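Local atomic coordinates of L-amino acid deaminase (Proteus vulgaris, PDB entry 5I39), a protein that binds FAD and, as a membrane-bound L-amino acid deaminase, probably oxidises L-amino acids to the corresponding 2-oxo acids and ammonia. Residues G111-T114 and T115-Q119; W137-E140 and R141-N144; R286-A289 and D290-A294. One frame throughout, in Å; residues are numbered along the deposited sequence. Where two conformers were deposited one is given.

Contact 1. Residues G111-T114 and T115-Q119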
ATOM      1  N   GLY A 111     -11.166 -13.063   9.101  1.00  8.50           N
ATOM      2  CA  GLY A 111     -12.031 -13.216  10.270  1.00  8.52           C
ATOM      3  C   GLY A 111     -11.591 -12.369  11.455  1.00  8.69           C
ATOM      4  O   GLY A 111     -12.078 -12.557  12.569  1.00  8.99           O
ATOM      5  N   ILE A 112     -10.667 -11.439  11.202  1.00  8.82           N
ATOM      6  CA  ILE A 112     -10.148 -10.494  12.182  1.00  8.79           C
ATOM      7  C   ILE A 112     -10.131  -9.148  11.475  1.00  8.56           C
ATOM      8  O   ILE A 112      -9.770  -9.059  10.295  1.00  9.03           O
ATOM      9  CB  ILE A 112      -8.723 -10.870  12.652  1.00  9.57           C
ATOM     10  CG1 ILE A 112      -8.751 -12.240  13.348  1.00 10.18           C
ATOM     11  CG2 ILE A 112      -8.152  -9.805  13.586  1.00 10.08           C
ATOM     12  CD1 ILE A 112      -7.393 -12.816  13.691  1.00 11.20           C
ATOM     13  N   ASP A 113     -10.516  -8.103  12.195  1.00  8.33           N
ATOM     14  CA  ASP A 113     -10.617  -6.763  11.625  1.00  8.22           C
ATOM     15  C   ASP A 113      -9.233  -6.248  11.212  1.00  8.37           C
ATOM     16  O   ASP A 113      -8.362  -6.042  12.050  1.00  9.07           O
ATOM     17  CB  ASP A 113     -11.264  -5.833  12.656  1.00  8.43           C
ATOM     18  CG  ASP A 113     -11.640  -4.468  12.100  1.00  8.62           C
ATOM     19  OD1 ASP A 113     -11.436  -4.189  10.892  1.00  8.49           O
ATOM     20  OD2 ASP A 113     -12.157  -3.658  12.905  1.00  9.31           O
ATOM     21  N   THR A 114      -9.057  -6.009   9.914  1.00  8.21           N
ATOM     22  CA  THR A 114      -7.823  -5.420   9.391  1.00  7.93           C
ATOM     23  C   THR A 114      -7.782  -3.900   9.551  1.00  8.00           C
ATOM     24  O   THR A 114      -6.744  -3.295   9.288  1.00  8.13           O
ATOM     25  CB  THR A 114      -7.662  -5.716   7.887  1.00  8.31           C
ATOM     26  OG1 THR A 114      -8.726  -5.084   7.159  1.00  7.94           O
ATOM     27  CG2 THR A 114      -7.645  -7.217   7.617  1.00  8.56           C
ATOM     28  N   THR A 115      -8.917  -3.321   9.966  1.00  7.75           N
ATOM     29  CA  THR A 115      -9.282  -1.887   9.905  1.00  7.77           C
ATOM     30  C   THR A 115      -9.767  -1.426   8.533  1.00  7.57           C
ATOM     31  O   THR A 115     -10.154  -0.265   8.399  1.00  7.94           O
ATOM     32  CB  THR A 115      -8.234  -0.884  10.458  1.00  8.11           C
ATOM     33  OG1 THR A 115      -7.103  -0.789   9.583  1.00  8.10           O
ATOM     34  CG2 THR A 115      -7.816  -1.254  11.862  1.00  8.69           C
ATOM     35  N   TYR A 116      -9.809  -2.306   7.531  1.00  7.41           N
ATOM     36  CA  TYR A 116     -10.318  -1.877   6.234  1.00  7.51           C
ATOM     37  C   TYR A 116     -11.781  -1.469   6.360  1.00  7.56           C
ATOM     38  O   TYR A 116     -12.586  -2.196   6.960  1.00  7.60           O
ATOM     39  CB  TYR A 116     -10.189  -2.934   5.142  1.00  7.52           C
ATOM     40  CG  TYR A 116     -10.492  -2.341   3.777  1.00  7.58           C
ATOM     41  CD1 TYR A 116      -9.548  -1.556   3.126  1.00  7.54           C
ATOM     42  CD2 TYR A 116     -11.730  -2.519   3.161  1.00  7.60           C
ATOM     43  CE1 TYR A 116      -9.807  -0.977   1.892  1.00  7.48           C
ATOM     44  CE2 TYR A 116     -12.001  -1.947   1.924  1.00  7.64           C
ATOM     45  CZ  TYR A 116     -11.034  -1.184   1.291  1.00  7.44           C
ATOM     46  OH  TYR A 116     -11.262  -0.626   0.055  1.00  7.97           O
ATOM     47  N   ARG A 117     -12.100  -0.307   5.794  1.00  7.51           N
ATOM     48  CA  ARG A 117     -13.464   0.202   5.731  1.00  7.76           C
ATOM     49  C   ARG A 117     -13.717   0.754   4.343  1.00  7.87           C
ATOM     50  O   ARG A 117     -12.827   1.355   3.739  1.00  8.12           O
ATOM     51  CB  ARG A 117     -13.673   1.339   6.736  1.00  7.94           C
ATOM     52  CG  ARG A 117     -13.445   0.968   8.193  1.00  8.28           C
ATOM     53  CD  ARG A 117     -14.558   0.096   8.745  1.00  8.69           C
ATOM     54  NE  ARG A 117     -14.349  -0.214  10.161  1.00  8.74           N
ATOM     55  CZ  ARG A 117     -13.599  -1.209  10.640  1.00  8.47           C
ATOM     56  NH1 ARG A 117     -12.966  -2.049   9.824  1.00  8.36           N
ATOM     57  NH2 ARG A 117     -13.494  -1.375  11.953  1.00  8.84           N
ATOM     58  N   THR A 118     -14.935   0.559   3.851  1.00  7.94           N
ATOM     59  CA  THR A 118     -15.406   1.284   2.675  1.00  7.95           C
ATOM     60  C   THR A 118     -15.962   2.603   3.201  1.00  8.22           C
ATOM     61  O   THR A 118     -16.977   2.631   3.898  1.00  9.55           O
ATOM     62  CB  THR A 118     -16.433   0.465   1.890  1.00  8.37           C
ATOM     63  OG1 THR A 118     -15.785  -0.700   1.372  1.00  8.57           O
ATOM     64  CG2 THR A 118     -16.973   1.250   0.717  1.00  9.06           C
ATOM     65  N   GLN A 119     -15.257   3.679   2.872  1.00  8.00           N
ATOM     66  CA  GLN A 119     -15.380   4.962   3.554  1.00  8.20           C
ATOM     67  C   GLN A 119     -15.937   6.094   2.698  1.00  7.95           C
ATOM     68  O   GLN A 119     -16.751   6.888   3.178  1.00  8.42           O
ATOM     69  CB  GLN A 119     -13.995   5.351   4.059  1.00  8.59           C
ATOM     70  CG  GLN A 119     -13.898   6.727   4.679  1.00  9.17           C
ATOM     71  CD  GLN A 119     -12.528   6.953   5.254  1.00  9.03           C
ATOM     72  OE1 GLN A 119     -11.540   6.978   4.521  1.00  8.56           O
ATOM     73  NE2 GLN A 119     -12.447   7.101   6.570  1.00  9.89           N
TER
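Arg-117 grips the Asp-113 carboxylate end-on, edge to edge, with the two planes only 21° apart. Asp-113 holds CG anti to its backbone N (chi1 -170°), which carries the carboxylate to the arginine. NH1 of Arg-117 bonds to Asp-113 OD1 at 2.8 Å, and NH2 bonds to OD2 at 2.8 Å on its syn lone pair, a two-pronged salt bridge. Both prongs are almost straight, the NH1 one at 178°. Asp-113 OD1 takes a second donor, Thr-115 N at 2.8 Å, which arrives from above the carboxylate plane and closes an Asx turn. NH1 of Arg-117 also reaches the carbonyl O of Tyr-116 at 2.9 Å.

One residue on, the pattern recurs as an ST turn: Tyr-116 N donates to Thr-114 OG1 at 3.0 Å, and Asn-107 OD1 on helix 106-110 also hydrogen-bonds that hydroxyl. Thr-115 OG1 donates to Thr-114 O across a short 2.5 Å and also bonds to the backbone N of Asp-185.

Two successive turns, each closed by a side-chain oxygen, thus lead into strand 117-123. The amides of buried Thr-115 and Tyr-116 find side-chain acceptors ahead of the strand pairing that begins at Arg-117, and the paired charges at the more exposed edge probably limit each other's rotation.

Contact 2. Residues W137-E140 and R141-N144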
ATOM      1  N   TRP A 137     -11.954  12.105 -16.995  1.00 10.29           N
ATOM      2  CA  TRP A 137     -11.462  10.848 -16.437  1.00 10.19           C
ATOM      3  C   TRP A 137     -12.622   9.925 -16.031  1.00  9.60           C
ATOM      4  O   TRP A 137     -12.628   8.743 -16.377  1.00  9.61           O
ATOM      5  CB  TRP A 137     -10.513  11.127 -15.259  1.00 10.12           C
ATOM      6  CG  TRP A 137      -9.890   9.889 -14.715  1.00  9.85           C
ATOM      7  CD1 TRP A 137      -8.742   9.291 -15.144  1.00 10.36           C
ATOM      8  CD2 TRP A 137     -10.402   9.072 -13.663  1.00  9.55           C
ATOM      9  NE1 TRP A 137      -8.504   8.150 -14.419  1.00 10.31           N
ATOM     10  CE2 TRP A 137      -9.508   7.991 -13.502  1.00  9.81           C
ATOM     11  CE3 TRP A 137     -11.521   9.156 -12.825  1.00  9.65           C
ATOM     12  CZ2 TRP A 137      -9.706   6.994 -12.544  1.00 10.20           C
ATOM     13  CZ3 TRP A 137     -11.719   8.162 -11.872  1.00  9.93           C
ATOM     14  CH2 TRP A 137     -10.816   7.095 -11.745  1.00 10.13           C
ATOM     15  N   ILE A 138     -13.614  10.476 -15.337  1.00  9.56           N
ATOM     16  CA  ILE A 138     -14.778   9.685 -14.915  1.00  9.32           C
ATOM     17  C   ILE A 138     -15.607   9.235 -16.126  1.00  9.60           C
ATOM     18  O   ILE A 138     -15.997   8.071 -16.215  1.00  9.60           O
ATOM     19  CB  ILE A 138     -15.673  10.445 -13.915  1.00  9.18           C
ATOM     20  CG1 ILE A 138     -14.891  10.791 -12.635  1.00  9.23           C
ATOM     21  CG2 ILE A 138     -16.880   9.592 -13.534  1.00  9.36           C
ATOM     22  CD1 ILE A 138     -15.599  11.750 -11.700  1.00 10.16           C
ATOM     23  N   ASP A 139     -15.881  10.164 -17.040  1.00 10.00           N
ATOM     24  CA  ASP A 139     -16.642   9.850 -18.255  0.50 10.47           C
ATOM     25  C   ASP A 139     -15.973   8.711 -19.019  1.00 10.27           C
ATOM     26  O   ASP A 139     -16.612   7.694 -19.313  1.00  9.90           O
ATOM     27  CB  ASP A 139     -16.782  11.082 -19.156  0.50 10.96           C
ATOM     28  CG  ASP A 139     -17.671  10.829 -20.377  0.50 11.74           C
ATOM     29  OD1 ASP A 139     -18.325   9.768 -20.457  0.50  9.97           O
ATOM     30  OD2 ASP A 139     -17.714  11.700 -21.267  0.50 12.91           O
ATOM     31  N   GLU A 140     -14.690   8.869 -19.321  1.00 10.16           N
ATOM     32  CA  GLU A 140     -13.969   7.845 -20.076  1.00 10.60           C
ATOM     33  C   GLU A 140     -13.999   6.481 -19.389  1.00 10.11           C
ATOM     34  O   GLU A 140     -14.226   5.462 -20.042  1.00 10.71           O
ATOM     35  CB  GLU A 140     -12.527   8.287 -20.348  1.00 11.62           C
ATOM     36  CG  GLU A 140     -12.415   9.407 -21.373  1.00 13.67           C
ATOM     37  CD  GLU A 140     -12.966   9.022 -22.737  1.00 15.92           C
ATOM     38  OE1 GLU A 140     -12.696   7.898 -23.204  1.00 18.79           O
ATOM     39  OE2 GLU A 140     -13.687   9.840 -23.338  1.00 18.11           O
ATOM     40  N   ARG A 141     -13.799   6.450 -18.075  1.00  9.52           N
ATOM     41  CA  ARG A 141     -13.841   5.173 -17.364  1.00  9.79           C
ATOM     42  C   ARG A 141     -15.251   4.562 -17.371  1.00  9.69           C
ATOM     43  O   ARG A 141     -15.404   3.361 -17.590  1.00 10.22           O
ATOM     44  CB  ARG A 141     -13.297   5.309 -15.939  1.00 10.15           C
ATOM     45  CG  ARG A 141     -13.205   3.999 -15.161  1.00 10.51           C
ATOM     46  CD  ARG A 141     -12.506   2.868 -15.909  1.00 10.68           C
ATOM     47  NE  ARG A 141     -11.114   3.172 -16.245  1.00 11.06           N
ATOM     48  CZ  ARG A 141     -10.284   2.332 -16.867  1.00 11.16           C
ATOM     49  NH1 ARG A 141     -10.681   1.110 -17.224  1.00 11.56           N
ATOM     50  NH2 ARG A 141      -9.038   2.715 -17.129  1.00 11.51           N
ATOM     51  N   SER A 142     -16.277   5.394 -17.193  1.00  9.42           N
ATOM     52  CA  SER A 142     -17.665   4.915 -17.221  1.00  9.74           C
ATOM     53  C   SER A 142     -18.046   4.265 -18.555  1.00  9.94           C
ATOM     54  O   SER A 142     -18.842   3.336 -18.585  1.00 10.62           O
ATOM     55  CB  SER A 142     -18.652   6.047 -16.887  1.00 10.07           C
ATOM     56  OG  SER A 142     -18.922   6.892 -17.996  1.00 10.73           O
ATOM     57  N   LYS A 143     -17.475   4.751 -19.654  1.00 10.41           N
ATOM     58  CA  LYS A 143     -17.784   4.194 -20.976  1.00 10.93           C
ATOM     59  C   LYS A 143     -17.156   2.818 -21.207  1.00 11.66           C
ATOM     60  O   LYS A 143     -17.619   2.066 -22.058  1.00 12.91           O
ATOM     61  CB  LYS A 143     -17.356   5.160 -22.076  1.00 11.90           C
ATOM     62  CG  LYS A 143     -18.159   6.447 -22.066  1.00 12.51           C
ATOM     63  CD  LYS A 143     -17.833   7.343 -23.246  1.00 13.69           C
ATOM     64  CE  LYS A 143     -16.449   7.964 -23.147  1.00 13.90           C
ATOM     65  NZ  LYS A 143     -16.183   8.809 -24.341  1.00 14.80           N
ATOM     66  N   ASN A 144     -16.106   2.495 -20.454  1.00 11.91           N
ATOM     67  CA  ASN A 144     -15.433   1.206 -20.568  1.00 12.93           C
ATOM     68  C   ASN A 144     -14.724   0.887 -19.255  1.00 11.95           C
ATOM     69  O   ASN A 144     -13.524   1.113 -19.109  1.00 12.26           O
ATOM     70  CB  ASN A 144     -14.452   1.233 -21.754  1.00 15.60           C
ATOM     71  CG  ASN A 144     -13.806  -0.117 -22.026  1.00 18.24           C
ATOM     72  OD1 ASN A 144     -14.202  -1.139 -21.462  1.00 20.14           O
ATOM     73  ND2 ASN A 144     -12.808  -0.125 -22.904  1.00 22.28           N
TER
HETATM   74  O   HOH W   1     -18.079  10.622 -23.919  1.00 23.22           O
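The carbonyl O of Asp-139 accepts two bonds, from Ser-142 OG at 2.8 Å and from Lys-143 N at 3.1 Å. This is the closing turn of helix 128-143, and the two donors come from different directions: the amide lies nearly along the C=O axis, as an i to i+4 helical bond should, whereas the hydroxyl approaches at a C=O...O angle of 124°. Ser-142 manages this because its OG sits between its own backbone N and carbonyl carbon (chi1 81°), folded back over the preceding turn.

The regular ladder runs alongside, with Arg-141 N on Trp-137 O at 3.1 Å and Ser-142 N on Ile-138 O at 2.9 Å. Lys-143 N also makes a weak second bond to Glu-140 O, at 3.3 Å.

Trp-137 and Arg-141 reach toward the rest of the protein. NE1 of Trp-137 bonds to Met-88 O, while Arg-141 bonds to Val-145 O through NH1, forms a salt bridge from NH2 to Asp-90 OD1, and makes a cation-pi contact with Phe-93.

Charged groups occupy the exposed side. Lys-143 runs past Asp-139, which has two conformers, so that any contact between them is doubtful, then bends at chi3 toward Glu-140. There Lys-143 NZ meets Glu-140 OE2 at 2.9 Å in a salt bridge, entering from above the carboxylate plane, 43° out of it.

Contact 3. Residues R286-A289 and D290-A294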
ATOM      1  N   ARG A 286      -8.280  11.748   6.868  1.00  8.56           N
ATOM      2  CA  ARG A 286      -8.933  10.450   6.743  1.00  8.45           C
ATOM      3  C   ARG A 286      -9.236   9.913   8.132  1.00  8.52           C
ATOM      4  O   ARG A 286      -8.322   9.738   8.940  1.00  8.89           O
ATOM      5  CB  ARG A 286      -8.027   9.462   6.010  1.00  8.59           C
ATOM      6  CG  ARG A 286      -8.587   8.049   5.957  1.00  8.52           C
ATOM      7  CD  ARG A 286      -7.587   7.064   5.407  1.00  8.46           C
ATOM      8  NE  ARG A 286      -6.407   6.911   6.254  1.00  8.53           N
ATOM      9  CZ  ARG A 286      -6.328   6.164   7.354  1.00  8.39           C
ATOM     10  NH1 ARG A 286      -7.375   5.484   7.826  1.00  8.39           N
ATOM     11  NH2 ARG A 286      -5.180   6.116   7.997  1.00  8.74           N
ATOM     12  N   GLU A 287     -10.503   9.620   8.403  1.00  8.41           N
ATOM     13  CA  GLU A 287     -10.875   9.014   9.675  1.00  8.80           C
ATOM     14  C   GLU A 287     -10.407   7.564   9.732  1.00  8.65           C
ATOM     15  O   GLU A 287     -10.659   6.784   8.815  1.00  8.77           O
ATOM     16  CB  GLU A 287     -12.380   9.069   9.898  1.00  9.89           C
ATOM     17  CG  GLU A 287     -12.746   8.728  11.335  1.00 11.36           C
ATOM     18  CD  GLU A 287     -14.230   8.683  11.606  1.00 12.93           C
ATOM     19  OE1 GLU A 287     -15.026   8.631  10.649  1.00 13.70           O
ATOM     20  OE2 GLU A 287     -14.593   8.681  12.799  1.00 14.63           O
ATOM     21  N   GLN A 288      -9.734   7.220  10.826  1.00  8.55           N
ATOM     22  CA  GLN A 288      -9.319   5.849  11.106  1.00  8.53           C
ATOM     23  C   GLN A 288     -10.458   5.062  11.748  1.00  9.04           C
ATOM     24  O   GLN A 288     -11.473   5.628  12.154  1.00  9.37           O
ATOM     25  CB  GLN A 288      -8.105   5.850  12.032  1.00  8.92           C
ATOM     26  CG  GLN A 288      -6.894   6.556  11.456  1.00  9.33           C
ATOM     27  CD  GLN A 288      -5.601   5.862  11.839  1.00  9.56           C
ATOM     28  OE1 GLN A 288      -5.288   5.683  13.019  1.00 12.10           O
ATOM     29  NE2 GLN A 288      -4.856   5.451  10.859  1.00  8.59           N
ATOM     30  N   ALA A 289     -10.279   3.750  11.856  1.00  9.21           N
ATOM     31  CA  ALA A 289     -11.335   2.868  12.353  1.00  9.92           C
ATOM     32  C   ALA A 289     -11.710   3.136  13.811  1.00 10.52           C
ATOM     33  O   ALA A 289     -12.827   2.828  14.223  1.00 12.25           O
ATOM     34  CB  ALA A 289     -10.942   1.411  12.161  1.00 10.35           C
ATOM     35  N   ASP A 290     -10.782   3.718  14.573  1.00 10.53           N
ATOM     36  CA  ASP A 290     -11.023   4.087  15.974  1.00 11.51           C
ATOM     37  C   ASP A 290     -11.442   5.545  16.190  1.00 11.68           C
ATOM     38  O   ASP A 290     -11.521   5.990  17.328  1.00 12.96           O
ATOM     39  CB  ASP A 290      -9.781   3.761  16.827  1.00 12.07           C
ATOM     40  CG  ASP A 290      -8.567   4.616  16.479  1.00 12.18           C
ATOM     41  OD1 ASP A 290      -8.610   5.376  15.487  1.00 11.59           O
ATOM     42  OD2 ASP A 290      -7.558   4.514  17.207  1.00 13.40           O
ATOM     43  N   GLY A 291     -11.685   6.292  15.113  1.00 10.86           N
ATOM     44  CA  GLY A 291     -12.110   7.689  15.217  1.00 10.93           C
ATOM     45  C   GLY A 291     -10.997   8.716  15.316  1.00 10.85           C
ATOM     46  O   GLY A 291     -11.279   9.908  15.366  1.00 11.53           O
ATOM     47  N   THR A 292      -9.738   8.280  15.352  1.00 10.36           N
ATOM     48  CA  THR A 292      -8.612   9.194  15.166  1.00 10.51           C
ATOM     49  C   THR A 292      -8.570   9.598  13.689  1.00  9.72           C
ATOM     50  O   THR A 292      -9.262   9.004  12.856  1.00 10.28           O
ATOM     51  CB  THR A 292      -7.273   8.564  15.604  1.00 10.61           C
ATOM     52  OG1 THR A 292      -7.014   7.379  14.844  1.00 10.74           O
ATOM     53  CG2 THR A 292      -7.293   8.224  17.097  1.00 11.21           C
ATOM     54  N   TYR A 293      -7.770  10.611  13.371  1.00  9.78           N
ATOM     55  CA  TYR A 293      -7.662  11.123  12.005  1.00  9.76           C
ATOM     56  C   TYR A 293      -6.225  11.195  11.527  1.00  9.37           C
ATOM     57  O   TYR A 293      -5.381  11.852  12.150  1.00 10.39           O
ATOM     58  CB  TYR A 293      -8.299  12.510  11.883  1.00 10.15           C
ATOM     59  CG  TYR A 293      -9.801  12.469  11.771  1.00 10.25           C
ATOM     60  CD1 TYR A 293     -10.596  12.255  12.894  1.00 10.46           C
ATOM     61  CD2 TYR A 293     -10.434  12.631  10.537  1.00 10.22           C
ATOM     62  CE1 TYR A 293     -11.979  12.208  12.798  1.00 10.77           C
ATOM     63  CE2 TYR A 293     -11.816  12.587  10.429  1.00 10.48           C
ATOM     64  CZ  TYR A 293     -12.583  12.374  11.560  1.00 10.53           C
ATOM     65  OH  TYR A 293     -13.953  12.330  11.449  1.00 11.17           O
ATOM     66  N   ALA A 294      -5.970  10.534  10.405  1.00  9.10           N
ATOM     67  CA  ALA A 294      -4.734  10.698   9.668  1.00  9.03           C
ATOM     68  C   ALA A 294      -4.804  12.000   8.877  1.00  9.13           C
ATOM     69  O   ALA A 294      -5.848  12.347   8.334  1.00  9.26           O
ATOM     70  CB  ALA A 294      -4.532   9.522   8.733  1.00  8.93           C
TER
HETATM   71  O   HOH W   2     -15.199  11.234  13.549  1.00 14.34           O
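Glu-287 carries CG anti to its backbone N (chi1 -167°) and stays extended beyond it, while Tyr-293 swings its ring beside its own N (chi1 -80°); together these torsions lay CA and CB of Glu-287 over one face of the ring, with the chain running on toward the hydroxyl. The two residues form the non-hydrogen-bonded pair of a beta hairpin, strands 283-287 and 293-295.

A type I turn with a G1 bulge joins the strands, running from Gln-288 to Gly-291, the last residue of the turn, whose positive phi suits glycine. The evidence is a pair of bonds: Gly-291 N to Gln-288 O at 3.0 Å, and Gln-288 N to Thr-292 O at 2.7 Å. Next along the ladder, Arg-286 and Ala-294 bond through both backbone N and O. Within the turn, Asp-290 OD1 closes an Asx turn, accepting Thr-292 N at 3.1 Å from above the carboxylate plane and Thr-292 OG1 at 2.6 Å on its syn lone pair; this double acceptance fixes Thr-292, just before the returning strand.

Arg-286 and Ala-294 share the other face of the sheet. The guanidinium of Arg-286 passes the methyl of Ala-294 and is held by Asp-185, Ser-183 and the carbonyl O of Tyr-80, a residue of the FAD site.

On the covered ring face, Glu-287 CA makes a CH-pi contact 4.0 Å from the centroid of the Tyr-293 ring, and the carboxylate and ring planes differ by 10°. Tyr-293 OH bonds to Gly-274 N, and one water bridges that hydroxyl and Glu-287 OE2, 2.7 Å from each.

In the fold
Contacts 1 and 3 belong to the same branched sheet, their centres about 12 Å apart, and they touch: Gln-119 NE2 probably donates to Glu-287 O, and the methyl of Ala-289 packs on Thr-115 and Arg-117. Contact 1 is mostly buried, and contact 3 partly so. Both use carboxylates to hold backbone amides at turns, and Asp-185 bonds to residues of each. Contact 2, a surface helix end whose centre lies about 28 Å and 31 Å from those of contacts 1 and 3, touches neither, although helix 128-143 follows strand 117-123 in the chain. Its salt bridge uses a single nitrogen; that of contact 1 uses two, and its aspartate also accepts a backbone amide.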